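Local coordinates for endoglucanase (Bacillus akibai, PDB 1UWW), which hydrolyses internal beta-1,4-glucosidic bonds of cellulose and related glucans, and is represented here by its family 28 carbohydrate-binding module, specific for non-crystalline cellulose, at residues 28-33 with 72-77; 110-115 with 165-170; 36-41 with 53-58. One frame throughout, in Å; residues are numbered along the deposited sequence. Where two conformers were deposited one is given.

The module is a beta sandwich of two antiparallel sheets. Contacts 1 and 2 belong to the five-stranded sheet, in which strands 73-77 and 165-173 are neighbours; their centres are about 10 Å apart. Contact 3, about 11 Å from contact 1 and 19 Å from contact 2 (centre to centre), sets loop 36-41 against strand 50-58 of the six-stranded sheet. Along the chain, both segments of contact 3 fall between those of contact 1, and contact 2 follows. Trp-55 meets Trp-32, Pro-72 and Phe-170, so the two sheets pack together through largely aromatic side chains, while backbone bonds such as Phe-76 N to Met-166 O join contacts 1 and 2.

Contact 1 (28-33 with 72-77); sequences QGWDWA and PRLDFW
Trp-30 and Phe-76 lay their side chains against each other on one side of two antiparallel strands. Phe-76 CG, anti to its backbone N (chi1 -180°), lies against Trp-30 CE2. The phenyl ring makes an offset stack with the five-membered ring of the indole, the planes 30° apart, and Phe-76 CD1 comes within 3.3 Å of Trp-30 NE1, over the indole face. Phe-76 CB sits almost squarely above the six-membered ring, 3.5 Å from its centroid, in a CH-pi contact. Leu-74 CB abuts the edge of this indole at CE3 and CZ3, whereas Gln-28 O meets the Phe-76 edge, 3.3 Å from CE1. Trp-32 adds a second apolar patch: its CZ3 reaches Pro-72 CB at 3.8 Å and touches Leu-74 CD2. The N-H groups of Trp-30 and Trp-32 find acceptors outside the two segments, Ser-20 OG and Thr-40 O respectively.

Backbone bonds tie strand 30-32, the outermost of the five-stranded sheet in this chain, to strand 73-77. Asp-31 and Asp-75 form a hydrogen-bonded pair, with Asp-75 N 2.8 Å from Asp-31 O, and Ala-33 N continues the pairing to Arg-73 O at 2.9 Å.

Polar side chains occupy the face carrying Asp-31 and Asp-75. Trp-77 NE1 donates to Asp-75 OD2 at 2.8 Å, approaching from above the carboxylate plane while the oxygen stays in the plane of the indole. A water 2.7 Å from Asp-75 OD2 donates to it and to Trp-32 O, and Asn-165 ND2 binds OD1. Asp-31 instead forms salt bridges with Lys-13 and Arg-27, and its OD1 accepts the N-H of Trp-32. The two acids are satisfied differently: Asp-31 is balanced by cations, whereas buried Asp-75 is held by neutral donors that would probably favour its ionised form.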
loop_
_atom_site.group_PDB
_atom_site.type_symbol
_atom_site.label_atom_id
_atom_site.label_comp_id
_atom_site.label_asym_id
_atom_site.label_seq_id
_atom_site.Cartn_x
_atom_site.Cartn_y
_atom_site.Cartn_z
ATOM N N GLN A 28 14.509 -10.644 20.360
ATOM C CA GLN A 28 14.368 -11.861 19.556
ATOM C C GLN A 28 14.777 -11.674 18.085
ATOM O O GLN A 28 14.122 -12.151 17.160
ATOM C CB GLN A 28 12.983 -12.480 19.697
ATOM C CG GLN A 28 12.681 -12.883 21.150
ATOM C CD GLN A 28 11.525 -13.831 21.274
ATOM O OE1 GLN A 28 10.391 -13.498 20.941
ATOM N NE2 GLN A 28 11.802 -15.047 21.746
ATOM N N GLY A 29 15.889 -10.988 17.881
ATOM C CA GLY A 29 16.472 -10.811 16.564
ATOM C C GLY A 29 15.999 -9.616 15.757
ATOM O O GLY A 29 16.489 -9.410 14.642
ATOM N N TRP A 30 15.038 -8.860 16.275
ATOM C CA TRP A 30 14.511 -7.669 15.588
ATOM C C TRP A 30 15.422 -6.467 15.788
ATOM O O TRP A 30 15.912 -6.222 16.896
ATOM C CB TRP A 30 13.099 -7.364 16.096
ATOM C CG TRP A 30 12.100 -8.359 15.617
ATOM C CD1 TRP A 30 11.762 -9.553 16.187
ATOM C CD2 TRP A 30 11.340 -8.259 14.414
ATOM N NE1 TRP A 30 10.823 -10.185 15.415
ATOM C CE2 TRP A 30 10.566 -9.427 14.305
ATOM C CE3 TRP A 30 11.271 -7.313 13.384
ATOM C CZ2 TRP A 30 9.708 -9.659 13.231
ATOM C CZ3 TRP A 30 10.424 -7.538 12.322
ATOM C CH2 TRP A 30 9.645 -8.709 12.253
ATOM N N ASP A 31 15.587 -5.682 14.743
ATOM C CA ASP A 31 16.451 -4.514 14.763
ATOM C C ASP A 31 15.943 -3.515 13.738
ATOM O O ASP A 31 14.978 -3.784 13.011
ATOM C CB ASP A 31 17.870 -4.940 14.403
ATOM C CG ASP A 31 18.935 -4.074 15.014
ATOM O OD1 ASP A 31 18.643 -2.980 15.535
ATOM O OD2 ASP A 31 20.139 -4.463 15.042
ATOM N N TRP A 32 16.571 -2.357 13.679
ATOM C CA TRP A 32 16.284 -1.383 12.632
ATOM C C TRP A 32 16.935 -1.795 11.317
ATOM O O TRP A 32 18.119 -2.172 11.292
ATOM C CB TRP A 32 16.778 0.005 13.013
ATOM C CG TRP A 32 16.052 0.630 14.136
ATOM C CD1 TRP A 32 16.587 1.079 15.313
ATOM C CD2 TRP A 32 14.633 0.904 14.228
ATOM N NE1 TRP A 32 15.610 1.607 16.119
ATOM C CE2 TRP A 32 14.396 1.515 15.476
ATOM C CE3 TRP A 32 13.546 0.724 13.359
ATOM C CZ2 TRP A 32 13.139 1.948 15.869
ATOM C CZ3 TRP A 32 12.298 1.136 13.773
ATOM C CH2 TRP A 32 12.108 1.750 15.012
ATOM N N ALA A 33 16.209 -1.689 10.209
ATOM C CA ALA A 33 16.821 -1.760 8.887
ATOM C C ALA A 33 17.762 -0.566 8.722
ATOM O O ALA A 33 17.517 0.497 9.304
ATOM C CB ALA A 33 15.760 -1.765 7.801
ATOM N N PRO A 72 9.683 4.404 10.226
ATOM C CA PRO A 72 10.331 3.287 10.922
ATOM C C PRO A 72 10.331 2.030 10.045
ATOM O O PRO A 72 9.301 1.709 9.430
ATOM C CB PRO A 72 9.453 3.068 12.156
ATOM C CG PRO A 72 8.789 4.420 12.412
ATOM C CD PRO A 72 8.606 5.010 11.016
ATOM N N ARG A 73 11.433 1.312 10.032
ATOM C CA ARG A 73 11.588 0.102 9.249
ATOM C C ARG A 73 12.258 -0.929 10.128
ATOM O O ARG A 73 13.452 -0.889 10.367
ATOM C CB ARG A 73 12.435 0.349 8.015
ATOM C CG ARG A 73 11.905 1.213 6.931
ATOM C CD ARG A 73 12.610 0.925 5.614
ATOM N NE ARG A 73 12.612 2.017 4.659
ATOM C CZ ARG A 73 12.891 1.838 3.362
ATOM N NH1 ARG A 73 13.207 0.626 2.910
ATOM N NH2 ARG A 73 12.862 2.864 2.530
ATOM N N LEU A 74 11.465 -1.869 10.604
ATOM C CA LEU A 74 11.987 -3.009 11.360
ATOM C C LEU A 74 12.539 -4.047 10.405
ATOM O O LEU A 74 12.090 -4.151 9.272
ATOM C CB LEU A 74 10.896 -3.671 12.182
ATOM C CG LEU A 74 10.307 -2.876 13.321
ATOM C CD1 LEU A 74 9.189 -3.677 13.975
ATOM C CD2 LEU A 74 11.360 -2.601 14.369
ATOM N N ASP A 75 13.491 -4.830 10.863
ATOM C CA ASP A 75 14.167 -5.837 10.060
ATOM C C ASP A 75 14.405 -7.068 10.926
ATOM O O ASP A 75 14.791 -6.964 12.086
ATOM C CB ASP A 75 15.473 -5.219 9.531
ATOM C CG ASP A 75 16.074 -5.918 8.360
ATOM O OD1 ASP A 75 15.468 -6.846 7.786
ATOM O OD2 ASP A 75 17.226 -5.562 7.971
ATOM N N PHE A 76 14.212 -8.239 10.345
ATOM C CA PHE A 76 14.318 -9.534 11.016
ATOM C C PHE A 76 15.021 -10.512 10.083
ATOM O O PHE A 76 14.447 -10.930 9.098
ATOM C CB PHE A 76 12.916 -10.030 11.387
ATOM C CG PHE A 76 12.887 -11.341 12.082
ATOM C CD1 PHE A 76 13.121 -11.445 13.451
ATOM C CD2 PHE A 76 12.603 -12.491 11.380
ATOM C CE1 PHE A 76 13.032 -12.672 14.089
ATOM C CE2 PHE A 76 12.548 -13.711 12.019
ATOM C CZ PHE A 76 12.767 -13.801 13.370
ATOM N N TRP A 77 16.261 -10.859 10.397
ATOM C CA TRP A 77 17.039 -11.808 9.618
ATOM C C TRP A 77 16.987 -13.184 10.249
ATOM O O TRP A 77 17.291 -13.346 11.438
ATOM C CB TRP A 77 18.503 -11.359 9.499
ATOM C CG TRP A 77 18.692 -10.147 8.609
ATOM C CD1 TRP A 77 18.152 -8.907 8.767
ATOM C CD2 TRP A 77 19.474 -10.074 7.399
ATOM N NE1 TRP A 77 18.531 -8.078 7.737
ATOM C CE2 TRP A 77 19.350 -8.768 6.892
ATOM C CE3 TRP A 77 20.273 -10.990 6.696
ATOM C CZ2 TRP A 77 19.989 -8.352 5.727
ATOM C CZ3 TRP A 77 20.918 -10.560 5.541
ATOM C CH2 TRP A 77 20.768 -9.267 5.074
HETATM O O HOH W 1 17.322 -8.397 12.247
HETATM O O HOH W 2 18.051 -11.509 13.352
HETATM O O HOH W 3 18.890 -4.852 10.016
#

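Contact 2 (110-115 with 165-170); sequences VFQPPT and NMMIIF
Phe-111 and Met-166 run side by side in the tightly packed part of this contact, both pointing to the same face of the sheet; Met-166 and Met-167 are both selenomethionines. The ring presents CE1 to Met-166 CB at 3.7 Å, and the selenium of Met-166 adds an oblique Met-aromatic contact, 5.2 Å from the Phe-111 centroid. On the other face Val-110 CG2 meets Ile-169 CD1 at 4.1 Å, their side chains crossing at a slant. Between these layers the backbones of Val-110 and Met-167 form an antiparallel hydrogen-bonded pair, with Val-110 N to Met-167 O at 3.0 Å and Met-167 N to Val-110 O at 2.9 Å. It joins strands 104-111 and 165-173 within the five-stranded sheet, where the second of these also pairs with strand 73-77.

Past Phe-111 the strand ends and the pairing slackens. The bond from Gln-112 N to Asn-165 O is long and bent (3.3 Å, 142°), and a side-chain bond of the partly exposed Gln-112 supplements it. Asn-165 ND2 donates to Gln-112 OE1 at 3.0 Å, nearly straight at 168° and on a lone pair of the oxygen. The asparagine CG lies between its backbone N and carbonyl carbon (chi1 65°), and the amide oxygen Asn-165 OD1 is 3.3 Å from Gln-112 CB. Gln-112 NE2 goes on to Tyr-118 O. With ND2 donating both to Gln-112 OE1 and to Asp-75 OD1, the rotation of the asparagine amide is probably fixed, and the end of strand 104-111 is tied through strand 165-173 to strand 73-77.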
loop_
_atom_site.group_PDB
_atom_site.type_symbol
_atom_site.label_atom_id
_atom_site.label_comp_id
_atom_site.label_asym_id
_atom_site.label_seq_id
_atom_site.Cartn_x
_atom_site.Cartn_y
_atom_site.Cartn_z
ATOM N N VAL A 110 7.890 -6.584 3.457
ATOM C CA VAL A 110 8.856 -6.857 2.402
ATOM C C VAL A 110 9.738 -8.010 2.837
ATOM O O VAL A 110 10.074 -8.147 4.018
ATOM C CB VAL A 110 9.731 -5.617 2.100
ATOM C CG1 VAL A 110 10.835 -5.921 1.077
ATOM C CG2 VAL A 110 8.855 -4.477 1.639
ATOM N N PHE A 111 10.059 -8.903 1.908
ATOM C CA PHE A 111 11.112 -9.884 2.079
ATOM C C PHE A 111 12.188 -9.658 1.042
ATOM O O PHE A 111 11.958 -9.011 0.017
ATOM C CB PHE A 111 10.571 -11.317 1.922
ATOM C CG PHE A 111 9.460 -11.655 2.862
ATOM C CD1 PHE A 111 9.709 -11.938 4.197
ATOM C CD2 PHE A 111 8.154 -11.691 2.426
ATOM C CE1 PHE A 111 8.659 -12.254 5.051
ATOM C CE2 PHE A 111 7.127 -12.013 3.289
ATOM C CZ PHE A 111 7.394 -12.279 4.584
ATOM N N GLN A 112 13.360 -10.197 1.285
ATOM C CA GLN A 112 14.464 -10.033 0.340
ATOM C C GLN A 112 15.101 -11.373 -0.092
ATOM O O GLN A 112 16.295 -11.606 0.147
ATOM C CB GLN A 112 15.500 -9.094 0.958
ATOM C CG GLN A 112 14.954 -7.748 1.389
ATOM C CD GLN A 112 16.050 -6.731 1.543
ATOM O OE1 GLN A 112 16.501 -6.462 2.645
ATOM N NE2 GLN A 112 16.510 -6.189 0.426
ATOM N N PRO A 113 14.340 -12.225 -0.773
ATOM C CA PRO A 113 14.876 -13.501 -1.277
ATOM C C PRO A 113 15.966 -13.258 -2.337
ATOM O O PRO A 113 15.685 -12.603 -3.324
ATOM C CB PRO A 113 13.670 -14.179 -1.938
ATOM C CG PRO A 113 12.681 -13.067 -2.180
ATOM C CD PRO A 113 12.940 -12.021 -1.168
ATOM N N PRO A 114 17.181 -13.771 -2.140
ATOM C CA PRO A 114 18.215 -13.648 -3.188
ATOM C C PRO A 114 17.795 -14.217 -4.542
ATOM O O PRO A 114 18.312 -13.767 -5.560
ATOM C CB PRO A 114 19.393 -14.437 -2.609
ATOM C CG PRO A 114 19.208 -14.360 -1.163
ATOM C CD PRO A 114 17.696 -14.434 -0.931
ATOM N N THR A 115 16.871 -15.170 -4.566
ATOM C CA THR A 115 16.377 -15.714 -5.839
ATOM C C THR A 115 15.353 -14.832 -6.556
ATOM O O THR A 115 15.003 -15.127 -7.709
ATOM C CB THR A 115 15.756 -17.105 -5.649
ATOM O OG1 THR A 115 14.699 -17.043 -4.676
ATOM C CG2 THR A 115 16.755 -18.082 -5.094
ATOM N N ASN A 165 15.349 -12.208 5.009
ATOM C CA ASN A 165 14.958 -11.252 6.010
ATOM C C ASN A 165 13.590 -10.675 5.697
ATOM O O ASN A 165 13.174 -10.617 4.536
ATOM C CB ASN A 165 16.034 -10.150 6.214
ATOM C CG ASN A 165 16.236 -9.275 5.006
ATOM O OD1 ASN A 165 16.699 -9.738 3.965
ATOM N ND2 ASN A 165 15.906 -8.009 5.125
HETATM N N MSE A 166 12.928 -10.221 6.752
HETATM C CA MSE A 166 11.620 -9.631 6.698
HETATM C C MSE A 166 11.725 -8.225 7.230
HETATM O O MSE A 166 12.265 -7.977 8.313
HETATM C CB MSE A 166 10.686 -10.443 7.578
HETATM C CG MSE A 166 9.337 -9.815 7.878
HETATM SE SE MSE A 166 8.083 -10.943 8.770
HETATM C CE MSE A 166 9.229 -11.881 9.924
HETATM N N MSE A 167 11.354 -7.233 6.436
HETATM C CA MSE A 167 11.105 -5.868 7.045
HETATM C C MSE A 167 9.651 -5.451 7.030
HETATM O O MSE A 167 8.832 -5.868 6.164
HETATM C CB MSE A 167 11.913 -4.712 6.346
HETATM C CG MSE A 167 13.488 -5.104 6.142
HETATM SE SE MSE A 167 14.458 -4.191 4.737
HETATM C CE MSE A 167 13.393 -2.603 4.822
ATOM N N ILE A 168 9.373 -4.600 7.992
ATOM C CA ILE A 168 8.045 -4.046 8.214
ATOM C C ILE A 168 8.240 -2.550 8.207
ATOM O O ILE A 168 9.010 -2.019 9.034
ATOM C CB ILE A 168 7.394 -4.531 9.536
ATOM C CG1 ILE A 168 7.372 -6.063 9.576
ATOM C CG2 ILE A 168 6.004 -3.993 9.634
ATOM C CD1 ILE A 168 6.862 -6.621 10.856
ATOM N N ILE A 169 7.560 -1.875 7.296
ATOM C CA ILE A 169 7.695 -0.440 7.074
ATOM C C ILE A 169 6.454 0.240 7.571
ATOM O O ILE A 169 5.344 -0.150 7.204
ATOM C CB ILE A 169 7.905 -0.169 5.573
ATOM C CG1 ILE A 169 9.181 -0.863 5.079
ATOM C CG2 ILE A 169 8.021 1.350 5.345
ATOM C CD1 ILE A 169 9.370 -0.880 3.596
ATOM N N PHE A 170 6.610 1.272 8.396
ATOM C CA PHE A 170 5.504 1.999 9.028
ATOM C C PHE A 170 5.486 3.408 8.458
ATOM O O PHE A 170 6.143 4.321 9.000
ATOM C CB PHE A 170 5.668 2.026 10.542
ATOM C CG PHE A 170 5.645 0.670 11.182
ATOM C CD1 PHE A 170 6.785 -0.089 11.258
ATOM C CD2 PHE A 170 4.475 0.146 11.722
ATOM C CE1 PHE A 170 6.803 -1.324 11.884
ATOM C CE2 PHE A 170 4.476 -1.101 12.337
ATOM C CZ PHE A 170 5.639 -1.829 12.413
#

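Contact 3 (36-41 with 53-58); sequences SGVKTA and LSWEFG
Val-38 and Thr-40 approach the indole of Trp-55 obliquely, both near CD1. The valine sends CG1 to within 4.2 Å of Trp-55 CD1, while its other branch, CG2, slants in on the Phe-57 ring, 4.0 Å from CD2. Forking between the two aromatics in this way, Val-38 lies roughly at right angles to both side chains, and its CG1 also packs against Phe-57 CB. Elsewhere around these rings, Trp-32 and Phe-170 each meet Trp-55 edge-to-face, and Tyr-59 does the same with Phe-57.

Loop 36-41 leads from strand 30-32, at the margin of the five-stranded sheet, to strand 43-47, at the margin of the six-stranded one. It therefore passes from one layer of the beta sandwich to the other, and in doing so packs beside strand 50-58, the antiparallel partner of 43-47.

Polar contacts follow toward the far end of the loop, just before the pairing of 43-47 with 50-58 begins. Thr-40 OG1, placed between its own backbone N and carbonyl carbon (chi1 60°), stands 3.1 Å from Glu-56 O. A water knits the same place together: it lies 2.8 Å from Thr-40 OG1, donates to Ala-41 O at 2.7 Å and accepts from Glu-56 N at 3.0 Å. It thereby bridges loop and strand without a direct backbone bond between the two segments. At the start of the loop, Ser-36 OG donates to Val-38 O, two residues on, at 2.7 Å, and the same hydroxyl oxygen receives the backbone N-H of Arg-73 from the five-stranded sheet.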
loop_
_atom_site.group_PDB
_atom_site.type_symbol
_atom_site.label_atom_id
_atom_site.label_comp_id
_atom_site.label_asym_id
_atom_site.label_seq_id
_atom_site.Cartn_x
_atom_site.Cartn_y
_atom_site.Cartn_z
ATOM N N SER A 36 16.006 2.590 7.774
ATOM C CA SER A 36 14.950 3.122 8.628
ATOM C C SER A 36 15.077 4.621 8.854
ATOM O O SER A 36 16.171 5.110 9.083
ATOM C CB SER A 36 14.942 2.453 9.990
ATOM O OG SER A 36 13.823 2.887 10.738
ATOM N N GLY A 37 13.968 5.341 8.807
ATOM C CA GLY A 37 13.969 6.763 9.116
ATOM C C GLY A 37 13.947 7.082 10.606
ATOM O O GLY A 37 14.052 8.241 11.027
ATOM N N VAL A 38 13.768 6.059 11.431
ATOM C CA VAL A 38 13.741 6.189 12.871
ATOM C C VAL A 38 14.689 5.138 13.409
ATOM O O VAL A 38 14.598 3.954 13.050
ATOM C CB VAL A 38 12.311 5.963 13.428
ATOM C CG1 VAL A 38 12.318 5.861 14.964
ATOM C CG2 VAL A 38 11.372 7.075 12.940
ATOM N N LYS A 39 15.610 5.550 14.270
ATOM C CA LYS A 39 16.572 4.639 14.853
ATOM C C LYS A 39 16.677 4.819 16.369
ATOM O O LYS A 39 17.703 4.481 16.966
ATOM C CB LYS A 39 17.911 4.756 14.116
ATOM C CG LYS A 39 17.818 4.218 12.673
ATOM C CD LYS A 39 19.141 3.843 12.092
ATOM C CE LYS A 39 19.030 3.498 10.612
ATOM N NZ LYS A 39 20.333 3.655 9.891
ATOM N N THR A 40 15.555 5.253 16.956
ATOM C CA THR A 40 15.380 5.455 18.403
ATOM C C THR A 40 15.479 4.125 19.189
ATOM O O THR A 40 15.387 3.044 18.623
ATOM C CB THR A 40 13.979 6.184 18.717
ATOM O OG1 THR A 40 12.858 5.402 18.257
ATOM C CG2 THR A 40 13.811 7.520 18.002
ATOM N N ALA A 41 15.642 4.196 20.503
ATOM C CA ALA A 41 15.761 3.005 21.338
ATOM C C ALA A 41 14.586 2.020 21.137
ATOM O O ALA A 41 13.410 2.389 21.264
ATOM C CB ALA A 41 15.830 3.409 22.801
ATOM N N LEU A 53 7.823 -5.513 21.684
ATOM C CA LEU A 53 8.881 -4.683 21.106
ATOM C C LEU A 53 8.317 -3.256 20.964
ATOM O O LEU A 53 7.237 -3.077 20.423
ATOM C CB LEU A 53 9.252 -5.225 19.740
ATOM C CG LEU A 53 10.399 -4.527 19.009
ATOM C CD1 LEU A 53 11.715 -4.735 19.725
ATOM C CD2 LEU A 53 10.475 -5.004 17.569
ATOM N N SER A 54 9.056 -2.236 21.396
ATOM C CA SER A 54 8.528 -0.870 21.490
ATOM C C SER A 54 9.541 0.204 21.139
ATOM O O SER A 54 10.736 0.039 21.361
ATOM C CB SER A 54 7.955 -0.675 22.906
ATOM O OG SER A 54 7.253 0.530 23.063
ATOM N N TRP A 55 9.040 1.282 20.551
ATOM C CA TRP A 55 9.840 2.493 20.339
ATOM C C TRP A 55 8.881 3.671 20.372
ATOM O O TRP A 55 7.681 3.516 20.253
ATOM C CB TRP A 55 10.651 2.404 19.034
ATOM C CG TRP A 55 9.836 2.384 17.779
ATOM C CD1 TRP A 55 9.589 3.449 16.963
ATOM C CD2 TRP A 55 9.184 1.247 17.164
ATOM N NE1 TRP A 55 8.808 3.052 15.903
ATOM C CE2 TRP A 55 8.558 1.709 15.993
ATOM C CE3 TRP A 55 9.053 -0.104 17.499
ATOM C CZ2 TRP A 55 7.838 0.863 15.138
ATOM C CZ3 TRP A 55 8.318 -0.939 16.648
ATOM C CH2 TRP A 55 7.728 -0.446 15.496
ATOM N N GLU A 56 9.423 4.876 20.484
ATOM C CA GLU A 56 8.630 6.086 20.382
ATOM C C GLU A 56 9.246 7.047 19.381
ATOM O O GLU A 56 10.450 7.063 19.163
ATOM C CB GLU A 56 8.335 6.728 21.731
ATOM C CG GLU A 56 9.459 7.135 22.605
ATOM C CD GLU A 56 8.929 7.851 23.872
ATOM O OE1 GLU A 56 7.745 7.654 24.294
ATOM O OE2 GLU A 56 9.692 8.615 24.444
ATOM N N PHE A 57 8.387 7.803 18.740
ATOM C CA PHE A 57 8.802 8.712 17.680
ATOM C C PHE A 57 7.620 9.580 17.300
ATOM O O PHE A 57 6.499 9.336 17.691
ATOM C CB PHE A 57 9.295 7.941 16.436
ATOM C CG PHE A 57 8.172 7.347 15.616
ATOM C CD1 PHE A 57 7.452 6.231 16.057
ATOM C CD2 PHE A 57 7.761 7.954 14.435
ATOM C CE1 PHE A 57 6.404 5.738 15.305
ATOM C CE2 PHE A 57 6.696 7.458 13.738
ATOM C CZ PHE A 57 6.037 6.361 14.173
ATOM N N GLY A 58 7.891 10.615 16.510
ATOM C CA GLY A 58 6.849 11.332 15.815
ATOM C C GLY A 58 7.291 11.671 14.418
ATOM O O GLY A 58 8.449 12.010 14.223
HETATM O O HOH W 4 12.344 4.833 20.967
#